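Side-chain contacts in similarities with probable monooxygenase (Photorhabdus luminescens, PDB 4HB9), which binds flavin-adenine dinucleotide and is probably a flavin-dependent monooxygenase: residues A[319-324]-A[364-369]; A[335-340]-A[360-365]. All coordinates share one frame; numbering follows the deposited sequence.

Contact 1 of 2, residues A[319-324]-A[364-369]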
ATOM      1  N   ALA A 319      -2.224   2.351  -9.034  1.00 20.38           N
ATOM      2  CA  ALA A 319      -2.273   2.658 -10.465  1.00 22.80           C
ATOM      3  C   ALA A 319      -2.535   4.128 -10.749  1.00 24.38           C
ATOM      4  O   ALA A 319      -2.038   4.666 -11.745  1.00 26.90           O
ATOM      5  CB  ALA A 319      -3.309   1.793 -11.176  1.00 23.28           C
ATOM      6  N   ILE A 320      -3.305   4.777  -9.884  1.00 25.78           N
ATOM      7  CA  ILE A 320      -3.656   6.170 -10.071  1.00 26.86           C
ATOM      8  C   ILE A 320      -3.315   7.071  -8.864  1.00 29.77           C
ATOM      9  O   ILE A 320      -3.312   8.292  -9.015  1.00 31.99           O
ATOM     10  CB  ILE A 320      -5.151   6.267 -10.508  1.00 26.22           C
ATOM     11  CG1 ILE A 320      -5.509   7.676 -10.977  1.00 26.11           C
ATOM     12  CG2 ILE A 320      -6.079   5.823  -9.401  1.00 26.57           C
ATOM     13  CD1 ILE A 320      -4.751   8.139 -12.202  1.00 28.26           C
ATOM     14  N   HIS A 321      -2.973   6.477  -7.711  1.00 30.30           N
ATOM     15  CA  HIS A 321      -2.713   7.193  -6.441  1.00 35.15           C
ATOM     16  C   HIS A 321      -1.282   7.339  -5.979  1.00 38.51           C
ATOM     17  O   HIS A 321      -0.975   8.279  -5.244  1.00 43.70           O
ATOM     18  CB  HIS A 321      -3.322   6.415  -5.263  1.00 35.57           C
ATOM     19  CG  HIS A 321      -4.785   6.512  -5.195  1.00 34.66           C
ATOM     20  ND1 HIS A 321      -5.430   7.721  -5.176  1.00 39.39           N
ATOM     21  CD2 HIS A 321      -5.743   5.563  -5.184  1.00 33.81           C
ATOM     22  CE1 HIS A 321      -6.733   7.511  -5.132  1.00 39.46           C
ATOM     23  NE2 HIS A 321      -6.943   6.212  -5.159  1.00 35.36           N
ATOM     24  N   ASN A 322      -0.442   6.361  -6.279  1.00 38.15           N
ATOM     25  CA  ASN A 322       0.874   6.285  -5.627  1.00 43.11           C
ATOM     26  C   ASN A 322       1.905   5.804  -6.583  1.00 43.66           C
ATOM     27  O   ASN A 322       1.890   4.641  -6.957  1.00 42.88           O
ATOM     28  CB  ASN A 322       0.859   5.308  -4.442  1.00 46.81           C
ATOM     29  CG  ASN A 322       0.599   5.984  -3.118  1.00 48.51           C
ATOM     30  OD1 ASN A 322       1.169   7.030  -2.827  1.00 52.09           O
ATOM     31  ND2 ASN A 322      -0.265   5.385  -2.299  1.00 49.76           N
HETATM   32  N   MSE A 323       2.812   6.700  -6.956  1.00 48.99           N
HETATM   33  CA  MSE A 323       3.938   6.366  -7.834  1.00 56.43           C
HETATM   34  C   MSE A 323       5.026   5.621  -7.087  1.00 58.32           C
HETATM   35  O   MSE A 323       5.862   4.969  -7.717  1.00 56.88           O
HETATM   36  CB  MSE A 323       4.499   7.641  -8.486  1.00 57.15           C
HETATM   37  CG  MSE A 323       3.504   8.250  -9.476  1.00 60.95           C
HETATM   38 SE   MSE A 323       2.969   7.024 -10.946  1.00 68.56          SE
HETATM   39  CE  MSE A 323       4.615   5.962 -11.170  1.00 67.37           C
ATOM     40  N   THR A 324       5.030   5.726  -5.753  1.00 60.32           N
ATOM     41  CA  THR A 324       5.906   4.917  -4.891  1.00 62.99           C
ATOM     42  C   THR A 324       5.057   3.958  -4.028  1.00 66.21           C
ATOM     43  O   THR A 324       4.187   4.408  -3.269  1.00 62.89           O
ATOM     44  CB  THR A 324       6.780   5.787  -3.932  1.00 60.15           C
ATOM     45  OG1 THR A 324       7.178   7.005  -4.565  1.00 51.21           O
ATOM     46  CG2 THR A 324       8.039   5.024  -3.483  1.00 59.90           C
ATOM     47  N   GLN A 364     -14.348  11.450 -10.446  1.00 24.45           N
ATOM     48  CA  GLN A 364     -14.354  12.805  -9.904  1.00 25.19           C
ATOM     49  C   GLN A 364     -14.198  12.785  -8.369  1.00 23.88           C
ATOM     50  O   GLN A 364     -13.403  13.541  -7.802  1.00 21.29           O
ATOM     51  CB  GLN A 364     -15.629  13.551 -10.329  1.00 26.64           C
ATOM     52  CG  GLN A 364     -15.630  15.023 -10.016  1.00 28.88           C
ATOM     53  CD  GLN A 364     -14.754  15.868 -10.946  1.00 32.52           C
ATOM     54  OE1 GLN A 364     -14.079  15.363 -11.855  1.00 34.89           O
ATOM     55  NE2 GLN A 364     -14.740  17.167 -10.695  1.00 35.20           N
ATOM     56  N   GLN A 365     -14.929  11.906  -7.696  1.00 22.16           N
ATOM     57  CA  GLN A 365     -14.789  11.764  -6.252  1.00 22.78           C
ATOM     58  C   GLN A 365     -13.395  11.280  -5.889  1.00 20.72           C
ATOM     59  O   GLN A 365     -12.797  11.761  -4.922  1.00 22.80           O
ATOM     60  CB  GLN A 365     -15.830  10.801  -5.665  1.00 24.15           C
ATOM     61  CG  GLN A 365     -17.249  11.320  -5.773  1.00 27.45           C
ATOM     62  CD  GLN A 365     -18.218  10.575  -4.886  1.00 27.54           C
ATOM     63  OE1 GLN A 365     -17.890  10.192  -3.755  1.00 27.44           O
ATOM     64  NE2 GLN A 365     -19.427  10.385  -5.384  1.00 29.37           N
HETATM   65  N   MSE A 366     -12.881  10.336  -6.663  1.00 20.61           N
HETATM   66  CA  MSE A 366     -11.595   9.729  -6.366  1.00 20.79           C
HETATM   67  C   MSE A 366     -10.506  10.763  -6.508  1.00 22.38           C
HETATM   68  O   MSE A 366      -9.627  10.857  -5.651  1.00 19.18           O
HETATM   69  CB  MSE A 366     -11.375   8.530  -7.273  1.00 22.41           C
HETATM   70  CG  MSE A 366     -10.025   7.863  -7.041  1.00 25.29           C
HETATM   71 SE   MSE A 366      -8.682   8.585  -8.289  1.00 30.57          SE
HETATM   72  CE  MSE A 366      -9.361   7.598  -9.849  1.00 28.56           C
ATOM     73  N   ARG A 367     -10.544  11.559  -7.583  1.00 22.05           N
ATOM     74  CA  ARG A 367      -9.580  12.643  -7.748  1.00 23.60           C
ATOM     75  C   ARG A 367      -9.558  13.598  -6.560  1.00 23.54           C
ATOM     76  O   ARG A 367      -8.476  14.056  -6.157  1.00 23.88           O
ATOM     77  CB  ARG A 367      -9.820  13.427  -9.054  1.00 24.46           C
ATOM     78  CG  ARG A 367      -9.266  12.748 -10.297  1.00 24.47           C
ATOM     79  CD  ARG A 367      -9.278  13.676 -11.515  1.00 25.42           C
ATOM     80  NE  ARG A 367     -10.647  14.052 -11.853  1.00 26.40           N
ATOM     81  CZ  ARG A 367     -11.455  13.366 -12.656  1.00 25.07           C
ATOM     82  NH1 ARG A 367     -11.054  12.270 -13.288  1.00 26.33           N
ATOM     83  NH2 ARG A 367     -12.680  13.821 -12.857  1.00 27.40           N
ATOM     84  N   ALA A 368     -10.720  13.907  -5.992  1.00 23.88           N
ATOM     85  CA  ALA A 368     -10.780  14.848  -4.862  1.00 24.64           C
ATOM     86  C   ALA A 368      -9.993  14.341  -3.660  1.00 25.06           C
ATOM     87  O   ALA A 368      -9.158  15.065  -3.119  1.00 24.58           O
ATOM     88  CB  ALA A 368     -12.210  15.139  -4.440  1.00 25.47           C
ATOM     89  N   TYR A 369     -10.236  13.106  -3.226  1.00 23.57           N
ATOM     90  CA  TYR A 369      -9.458  12.616  -2.089  1.00 22.87           C
ATOM     91  C   TYR A 369      -8.044  12.227  -2.479  1.00 21.87           C
ATOM     92  O   TYR A 369      -7.130  12.405  -1.658  1.00 23.66           O
ATOM     93  CB  TYR A 369     -10.171  11.538  -1.256  1.00 22.47           C
ATOM     94  CG  TYR A 369     -10.536  10.255  -1.963  1.00 21.91           C
ATOM     95  CD1 TYR A 369      -9.579   9.302  -2.298  1.00 22.90           C
ATOM     96  CD2 TYR A 369     -11.870   9.961  -2.224  1.00 22.77           C
ATOM     97  CE1 TYR A 369      -9.944   8.111  -2.916  1.00 20.76           C
ATOM     98  CE2 TYR A 369     -12.244   8.786  -2.828  1.00 22.51           C
ATOM     99  CZ  TYR A 369     -11.301   7.863  -3.165  1.00 22.53           C
ATOM    100  OH  TYR A 369     -11.751   6.721  -3.758  1.00 21.25           O
TER
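Met366, a selenomethionine, reaches from helix 355-386 to both Ile320 and His321. Met366 CG stands opposite the backbone N about CA-CB (chi1 179°), alongside the carbonyl carbon, after which the chain bends twice, at chi2 (-94°) and at chi3. The bends bring SE and CE round to Ile320, where the methyl CE lies 3.8 Å from Ile320 CG2 and 4.0 Å from Ile320 CG1, so it is held against both branches of that side chain. The inner part of the same residue meets the imidazole: Met366 CG is 3.8 Å from His321 CE1, and SE stands 4.6 Å from the His321 ring centroid, an oblique selenium-aromatic approach at 45° to the ring normal.

Ile320 CG2 also lies over the rim of one face of the neighbouring His321 ring. Tyr369 adds a further touch, with its CE1 3.9 Å from His321 CE1. Tyr369 CG sits between the backbone N and the carbonyl carbon, and Met366 O is 3.7 Å above one face of the Tyr369 ring, offset toward the rim.

Helix 318-321 ends here, with Asn322 the first residue to leave helical geometry, just beyond the FAD-binding Asp318. The sequence around Asp318 fits the GD motif of the aromatic hydroxylase family. No hydrogen bond crosses between the two segments. His321 NE2 and Tyr369 OH both bond instead to Asp337 of helix 330-349. The direct contact is therefore van der Waals packing of apolar and aromatic groups beside a buried carboxylate, which might favour a positively charged imidazole through its negative charge.

Contact 2 of 2, residues A[335-340]-A[360-365]. With EDO (1,2-ethanediol), chain G.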
ATOM      1  N   LEU A 335      -8.559   0.486  -1.007  1.00 15.98           N
ATOM      2  CA  LEU A 335      -9.810  -0.029  -0.453  1.00 16.65           C
ATOM      3  C   LEU A 335     -10.956   0.973  -0.596  1.00 17.04           C
ATOM      4  O   LEU A 335     -12.057   0.613  -1.002  1.00 15.95           O
ATOM      5  CB  LEU A 335      -9.621  -0.400   1.023  1.00 15.63           C
ATOM      6  CG  LEU A 335      -8.718  -1.599   1.237  1.00 15.32           C
ATOM      7  CD1 LEU A 335      -8.346  -1.731   2.720  1.00 15.44           C
ATOM      8  CD2 LEU A 335      -9.356  -2.867   0.687  1.00 15.75           C
ATOM      9  N   ARG A 336     -10.681   2.226  -0.247  1.00 17.37           N
ATOM     10  CA  ARG A 336     -11.638   3.298  -0.417  1.00 18.61           C
ATOM     11  C   ARG A 336     -12.149   3.388  -1.866  1.00 18.31           C
ATOM     12  O   ARG A 336     -13.353   3.550  -2.082  1.00 18.23           O
ATOM     13  CB  ARG A 336     -10.985   4.617  -0.031  1.00 20.50           C
ATOM     14  CG  ARG A 336     -11.930   5.774   0.123  1.00 22.23           C
ATOM     15  CD  ARG A 336     -11.163   6.962   0.669  1.00 23.56           C
ATOM     16  NE  ARG A 336     -12.009   8.138   0.797  1.00 24.51           N
ATOM     17  CZ  ARG A 336     -11.590   9.313   1.274  1.00 26.73           C
ATOM     18  NH1 ARG A 336     -10.339   9.477   1.676  1.00 26.82           N
ATOM     19  NH2 ARG A 336     -12.435  10.318   1.365  1.00 29.17           N
ATOM     20  N   ASP A 337     -11.225   3.344  -2.824  1.00 17.05           N
ATOM     21  CA  ASP A 337     -11.570   3.324  -4.255  1.00 17.86           C
ATOM     22  C   ASP A 337     -12.482   2.133  -4.590  1.00 17.11           C
ATOM     23  O   ASP A 337     -13.472   2.273  -5.315  1.00 16.23           O
ATOM     24  CB  ASP A 337     -10.348   3.172  -5.143  1.00 18.13           C
ATOM     25  CG  ASP A 337      -9.410   4.389  -5.152  1.00 18.49           C
ATOM     26  OD1 ASP A 337      -9.729   5.488  -4.635  1.00 19.66           O
ATOM     27  OD2 ASP A 337      -8.298   4.209  -5.684  1.00 18.33           O
ATOM     28  N   ALA A 338     -12.148   0.966  -4.059  1.00 16.98           N
ATOM     29  CA  ALA A 338     -12.895  -0.273  -4.361  1.00 16.96           C
ATOM     30  C   ALA A 338     -14.341  -0.197  -3.886  1.00 17.19           C
ATOM     31  O   ALA A 338     -15.276  -0.572  -4.611  1.00 16.06           O
ATOM     32  CB  ALA A 338     -12.177  -1.485  -3.774  1.00 17.56           C
ATOM     33  N   LEU A 339     -14.539   0.340  -2.692  1.00 17.28           N
ATOM     34  CA  LEU A 339     -15.882   0.539  -2.171  1.00 18.22           C
ATOM     35  C   LEU A 339     -16.646   1.549  -3.039  1.00 19.23           C
ATOM     36  O   LEU A 339     -17.795   1.346  -3.415  1.00 16.74           O
ATOM     37  CB  LEU A 339     -15.816   1.049  -0.733  1.00 18.89           C
ATOM     38  CG  LEU A 339     -17.176   1.359  -0.121  1.00 20.48           C
ATOM     39  CD1 LEU A 339     -18.059   0.143  -0.112  1.00 21.78           C
ATOM     40  CD2 LEU A 339     -17.042   1.902   1.287  1.00 21.66           C
ATOM     41  N   LEU A 340     -15.996   2.657  -3.339  1.00 18.62           N
ATOM     42  CA  LEU A 340     -16.626   3.680  -4.171  1.00 19.23           C
ATOM     43  C   LEU A 340     -17.005   3.176  -5.568  1.00 18.78           C
ATOM     44  O   LEU A 340     -18.136   3.377  -6.020  1.00 21.19           O
ATOM     45  CB  LEU A 340     -15.711   4.888  -4.269  1.00 19.84           C
ATOM     46  CG  LEU A 340     -16.328   6.069  -5.020  1.00 21.87           C
ATOM     47  CD1 LEU A 340     -17.634   6.502  -4.349  1.00 22.15           C
ATOM     48  CD2 LEU A 340     -15.281   7.167  -5.057  1.00 22.19           C
ATOM     49  N   SER A 360     -17.599   8.207 -14.408  1.00 23.12           N
ATOM     50  CA  SER A 360     -17.215   9.614 -14.240  1.00 24.87           C
ATOM     51  C   SER A 360     -17.359  10.140 -12.828  1.00 22.83           C
ATOM     52  O   SER A 360     -16.495  10.898 -12.352  1.00 23.19           O
ATOM     53  CB  SER A 360     -18.062  10.505 -15.187  1.00 27.11           C
ATOM     54  OG  SER A 360     -17.535  11.802 -15.180  1.00 33.19           O
ATOM     55  N   ASP A 361     -18.459   9.765 -12.170  1.00 22.32           N
ATOM     56  CA  ASP A 361     -18.758  10.137 -10.780  1.00 23.46           C
ATOM     57  C   ASP A 361     -17.681   9.568  -9.862  1.00 21.11           C
ATOM     58  O   ASP A 361     -17.167  10.273  -8.967  1.00 18.23           O
ATOM     59  CB  ASP A 361     -20.152   9.584 -10.379  1.00 25.18           C
ATOM     60  CG  ASP A 361     -20.646  10.053  -9.007  1.00 28.32           C
ATOM     61  OD1 ASP A 361     -20.101  10.994  -8.404  1.00 32.79           O
ATOM     62  OD2 ASP A 361     -21.633   9.467  -8.498  1.00 31.82           O
ATOM     63  N   TYR A 362     -17.392   8.280 -10.052  1.00 20.19           N
ATOM     64  CA  TYR A 362     -16.311   7.613  -9.296  1.00 20.01           C
ATOM     65  C   TYR A 362     -14.994   8.391  -9.463  1.00 20.03           C
ATOM     66  O   TYR A 362     -14.340   8.723  -8.490  1.00 18.95           O
ATOM     67  CB  TYR A 362     -16.135   6.158  -9.770  1.00 19.57           C
ATOM     68  CG  TYR A 362     -14.752   5.594  -9.442  1.00 18.44           C
ATOM     69  CD1 TYR A 362     -14.354   5.378  -8.126  1.00 19.52           C
ATOM     70  CD2 TYR A 362     -13.834   5.346 -10.444  1.00 18.78           C
ATOM     71  CE1 TYR A 362     -13.075   4.890  -7.830  1.00 19.18           C
ATOM     72  CE2 TYR A 362     -12.569   4.865 -10.169  1.00 19.03           C
ATOM     73  CZ  TYR A 362     -12.190   4.640  -8.858  1.00 19.80           C
ATOM     74  OH  TYR A 362     -10.920   4.169  -8.603  1.00 20.83           O
ATOM     75  N   GLU A 363     -14.634   8.671 -10.716  1.00 20.69           N
ATOM     76  CA  GLU A 363     -13.359   9.318 -11.028  1.00 21.18           C
ATOM     77  C   GLU A 363     -13.246  10.704 -10.435  1.00 22.47           C
ATOM     78  O   GLU A 363     -12.180  11.087  -9.935  1.00 21.69           O
ATOM     79  CB  GLU A 363     -13.084   9.314 -12.541  1.00 20.58           C
ATOM     80  CG  GLU A 363     -12.811   7.910 -13.073  1.00 20.62           C
ATOM     81  CD  GLU A 363     -12.716   7.846 -14.568  1.00 22.03           C
ATOM     82  OE1 GLU A 363     -13.342   8.727 -15.216  1.00 21.49           O
ATOM     83  OE2 GLU A 363     -12.073   6.895 -15.110  1.00 22.22           O
ATOM     84  N   GLN A 364     -14.348  11.450 -10.446  1.00 24.45           N
ATOM     85  CA  GLN A 364     -14.354  12.805  -9.904  1.00 25.19           C
ATOM     86  C   GLN A 364     -14.198  12.785  -8.369  1.00 23.88           C
ATOM     87  O   GLN A 364     -13.403  13.541  -7.802  1.00 21.29           O
ATOM     88  CB  GLN A 364     -15.629  13.551 -10.329  1.00 26.64           C
ATOM     89  CG  GLN A 364     -15.630  15.023 -10.016  1.00 28.88           C
ATOM     90  CD  GLN A 364     -14.754  15.868 -10.946  1.00 32.52           C
ATOM     91  OE1 GLN A 364     -14.079  15.363 -11.855  1.00 34.89           O
ATOM     92  NE2 GLN A 364     -14.740  17.167 -10.695  1.00 35.20           N
ATOM     93  N   GLN A 365     -14.929  11.906  -7.696  1.00 22.16           N
ATOM     94  CA  GLN A 365     -14.789  11.764  -6.252  1.00 22.78           C
ATOM     95  C   GLN A 365     -13.395  11.280  -5.889  1.00 20.72           C
ATOM     96  O   GLN A 365     -12.797  11.761  -4.922  1.00 22.80           O
ATOM     97  CB  GLN A 365     -15.830  10.801  -5.665  1.00 24.15           C
ATOM     98  CG  GLN A 365     -17.249  11.320  -5.773  1.00 27.45           C
ATOM     99  CD  GLN A 365     -18.218  10.575  -4.886  1.00 27.54           C
ATOM    100  OE1 GLN A 365     -17.890  10.192  -3.755  1.00 27.44           O
ATOM    101  NE2 GLN A 365     -19.427  10.385  -5.384  1.00 29.37           N
TER
HETATM  102  C1  EDO G 506      -6.526   7.088   3.582  1.00 40.67           C
HETATM  103  O1  EDO G 506      -6.901   7.979   4.632  1.00 46.21           O
HETATM  104  C2  EDO G 506      -7.789   6.596   2.897  1.00 40.96           C
HETATM  105  O2  EDO G 506      -8.191   7.501   1.884  1.00 40.91           O
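The ring of Tyr362 meets Leu340 at its edge: Leu340 CG lies in the ring plane, 3.7 Å from Tyr362 CD1, while Leu340 CD2 comes as near to that carbon but obliquely. Further along the ring, Asp337 O approaches Tyr362 CE1, again obliquely. The Asp337 carboxylate plane stands 85° from the ring plane, and Asp337 CB is 3.6 Å from Tyr362 OH, a packing contact. The carboxylate is bonded elsewhere, OD1 by Tyr369 OH and His321 NE2 and OD2 by Gly317 N. Tyr362 OH bonds outward to Leu315 O, fixing the far end of the ring at strand 313-315 of the parallel sheet. The guanidinium of Arg336, on a fully extended chain, receives at its edge the O2 of an ethanediol, probably from the crystallisation liquor. Arg336 NH1 donates to that oxygen at 2.9 Å (165°).

The two segments belong to consecutive helices, 330-349 and 355-386, which run nearly antiparallel (153°) as a helix pair within the FAD-binding part of the fold, helix 330-349 starting at the FAD-binding Ala331 and Asn332. Their axes come within 10.5 Å, and Leu340 points into the interface. Its CG, trans to the backbone N, sends CD2 to Tyr362 and to Gln365 CB, the latter at 3.7 Å.

Gln365 stays extended beyond CG, so its OE1 comes alongside Leu340 CD1 while NE2 turns back along its own helix to Asp361 OD1, 3.2 Å away. That nearly straight bond meets the carboxylate from above its plane and holds the amide's rotation. Asp361 OD2 forms a salt bridge with Lys344 of the facing helix.

Contacts 1 and 2 are centred 9 Å apart and share Gln364 and Gln365, because both use helix 355-386. Their meeting point is the carboxylate of Asp337 in contact 2. His321 NE2 of contact 1 bonds to Asp337 OD1 at 2.9 Å, though Asp337 OD2 comes closer still at 2.5 Å, short enough to be treated with caution. The contact of Tyr369 OH with Asp337 OD1 is likewise very short, 2.5 Å. Met366 CG packs against the same OD1 at 3.4 Å. One acidic group thus joins three helices near the cofactor, with the side chains of His321 and Asp337 each about 7 Å from bound FAD at their nearest atoms and so not in direct contact with it.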